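Local coordinates for UPF0147 protein Ta0600 (Thermoplasma acidophilum DSM 1728, PDB 2QSB), which is of unknown function and folds as a four-helix bundle belonging to the uncharacterised UPF0147 family, at residues A[17-22]-A[34-39]. Numbering follows the deposited sequence.
Sequences YLLDEL and KVAQDS
Around L19 and A36, whose CA atoms lie 5.4 Å apart, helices 17-22 and 34-39 run roughly antiparallel, their axes 8.3 Å apart at closest approach and their directions 146° apart. The small side chain of A36 is consistent with this close spacing. Its methyl points at the facing helix, between L19 and L22. CB of A36 sits 3.7 Å from the backbone O of L19, a van der Waals contact with the main chain itself. On the L22 side the same CB lies 4.0 Å from L22 CG. With CG anti to the backbone N (chi1 -177°), L22 lays CB, CG and CD2 against the methyl of A36. L19 instead carries CG anti to its carbonyl carbon, and both its methyls, CD1 and CD2, meet S39 CB from the same side, each at 4.0 Å. All four residues are buried. The two segments belong to helices 6-23 and 30-43, consecutive members of the four-helix bundle. Each of the other two helices reaches one side chain of the contact: S39 touches V57, M60 and L61 of helix 50-65, and L22 touches L78 of helix 72-88. The hydroxyl of S39 is turned back on its own helix. Its OG gives a 2.9 Å hydrogen bond to V35 O, from above the carbonyl plane, which provides the buried hydroxyl with a partner. That oxygen also accepts the helical bond from S39 N.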
loop_
_atom_site.group_PDB
_atom_site.type_symbol
_atom_site.label_atom_id
_atom_site.label_comp_id
_atom_site.label_asym_id
_atom_site.label_seq_id
_atom_site.Cartn_x
_atom_site.Cartn_y
_atom_site.Cartn_z
ATOM N N TYR A 17 -2.424 6.968 4.775
ATOM C CA TYR A 17 -3.645 7.633 4.339
ATOM C C TYR A 17 -4.134 7.033 3.013
ATOM O O TYR A 17 -5.320 6.708 2.863
ATOM C CB TYR A 17 -3.367 9.132 4.151
ATOM C CG TYR A 17 -4.474 9.831 3.417
ATOM C CD1 TYR A 17 -5.715 10.052 4.010
ATOM C CD2 TYR A 17 -4.298 10.208 2.098
ATOM C CE1 TYR A 17 -6.743 10.676 3.302
ATOM C CE2 TYR A 17 -5.307 10.826 1.398
ATOM C CZ TYR A 17 -6.514 11.054 2.000
ATOM O OH TYR A 17 -7.523 11.654 1.270
ATOM N N LEU A 18 -3.218 6.848 2.057
ATOM C CA LEU A 18 -3.623 6.332 0.759
ATOM C C LEU A 18 -4.101 4.883 0.855
ATOM O O LEU A 18 -5.045 4.501 0.149
ATOM C CB LEU A 18 -2.475 6.452 -0.249
ATOM C CG LEU A 18 -2.089 7.889 -0.641
ATOM C CD1 LEU A 18 -0.812 7.863 -1.467
ATOM C CD2 LEU A 18 -3.214 8.598 -1.410
ATOM N N LEU A 19 -3.462 4.056 1.693
ATOM C CA LEU A 19 -3.953 2.691 1.891
ATOM C C LEU A 19 -5.295 2.696 2.556
ATOM O O LEU A 19 -6.156 1.874 2.219
ATOM C CB LEU A 19 -2.958 1.892 2.735
ATOM C CG LEU A 19 -1.736 1.402 1.964
ATOM C CD1 LEU A 19 -0.724 0.880 2.959
ATOM C CD2 LEU A 19 -2.129 0.301 0.979
ATOM N N ASP A 20 -5.511 3.604 3.506
ATOM C CA ASP A 20 -6.831 3.677 4.115
ATOM C C ASP A 20 -7.901 4.034 3.092
ATOM O O ASP A 20 -8.970 3.386 3.044
ATOM C CB ASP A 20 -6.852 4.618 5.302
ATOM C CG ASP A 20 -8.088 4.379 6.140
ATOM O OD1 ASP A 20 -8.078 3.393 6.912
ATOM O OD2 ASP A 20 -9.058 5.139 5.986
ATOM N N GLU A 21 -7.631 5.052 2.285
ATOM C CA GLU A 21 -8.551 5.406 1.221
ATOM C C GLU A 21 -8.823 4.222 0.288
ATOM O O GLU A 21 -9.964 3.959 -0.069
ATOM C CB GLU A 21 -7.981 6.593 0.433
ATOM C CG GLU A 21 -7.995 7.915 1.205
ATOM C CD GLU A 21 -9.398 8.400 1.501
ATOM O OE1 GLU A 21 -10.034 8.896 0.551
ATOM O OE2 GLU A 21 -9.868 8.292 2.655
ATOM N N LEU A 22 -7.774 3.516 -0.116
ATOM C CA LEU A 22 -7.936 2.400 -1.044
ATOM C C LEU A 22 -8.813 1.324 -0.409
ATOM O O LEU A 22 -9.652 0.702 -1.090
ATOM C CB LEU A 22 -6.543 1.874 -1.472
ATOM C CG LEU A 22 -6.550 0.750 -2.504
ATOM C CD1 LEU A 22 -7.214 1.236 -3.790
ATOM C CD2 LEU A 22 -5.129 0.315 -2.763
ATOM N N LYS A 34 -9.136 -5.563 0.424
ATOM C CA LYS A 34 -8.595 -6.453 1.445
ATOM C C LYS A 34 -7.068 -6.398 1.523
ATOM O O LYS A 34 -6.514 -6.386 2.619
ATOM C CB LYS A 34 -9.101 -7.884 1.194
ATOM C CG LYS A 34 -8.533 -8.960 2.107
ATOM C CD LYS A 34 -8.821 -8.727 3.565
ATOM C CE LYS A 34 -8.394 -9.985 4.333
ATOM N NZ LYS A 34 -7.901 -9.746 5.705
ATOM N N VAL A 35 -6.412 -6.368 0.375
ATOM C CA VAL A 35 -4.965 -6.237 0.394
ATOM C C VAL A 35 -4.571 -4.888 1.017
ATOM O O VAL A 35 -3.634 -4.815 1.809
ATOM C CB VAL A 35 -4.356 -6.458 -1.008
ATOM C CG1 VAL A 35 -2.926 -5.916 -1.083
ATOM C CG2 VAL A 35 -4.388 -7.955 -1.339
ATOM N N ALA A 36 -5.314 -3.830 0.719
ATOM C CA ALA A 36 -5.017 -2.531 1.313
ATOM C C ALA A 36 -5.168 -2.617 2.847
ATOM O O ALA A 36 -4.334 -2.082 3.579
ATOM C CB ALA A 36 -5.958 -1.473 0.743
ATOM N N GLN A 37 -6.239 -3.279 3.290
ATOM C CA GLN A 37 -6.484 -3.545 4.718
ATOM C C GLN A 37 -5.296 -4.262 5.365
ATOM O O GLN A 37 -4.754 -3.824 6.385
ATOM C CB GLN A 37 -7.802 -4.339 4.907
ATOM C CG GLN A 37 -8.124 -4.568 6.402
ATOM C CD GLN A 37 -9.429 -5.333 6.678
ATOM O OE1 GLN A 37 -10.510 -4.831 6.424
ATOM N NE2 GLN A 37 -9.308 -6.551 7.182
ATOM N N ASP A 38 -4.868 -5.354 4.746
ATOM C CA ASP A 38 -3.795 -6.173 5.289
ATOM C C ASP A 38 -2.475 -5.421 5.249
ATOM O O ASP A 38 -1.643 -5.547 6.144
ATOM C CB ASP A 38 -3.680 -7.465 4.518
ATOM C CG ASP A 38 -4.864 -8.432 4.768
ATOM O OD1 ASP A 38 -5.674 -8.228 5.676
ATOM O OD2 ASP A 38 -4.920 -9.418 4.026
ATOM N N SER A 39 -2.295 -4.572 4.238
ATOM C CA SER A 39 -1.062 -3.789 4.107
ATOM C C SER A 39 -0.929 -2.763 5.218
ATOM O O SER A 39 0.140 -2.604 5.807
ATOM C CB SER A 39 -0.999 -3.071 2.755
ATOM O OG SER A 39 -0.894 -3.984 1.682
#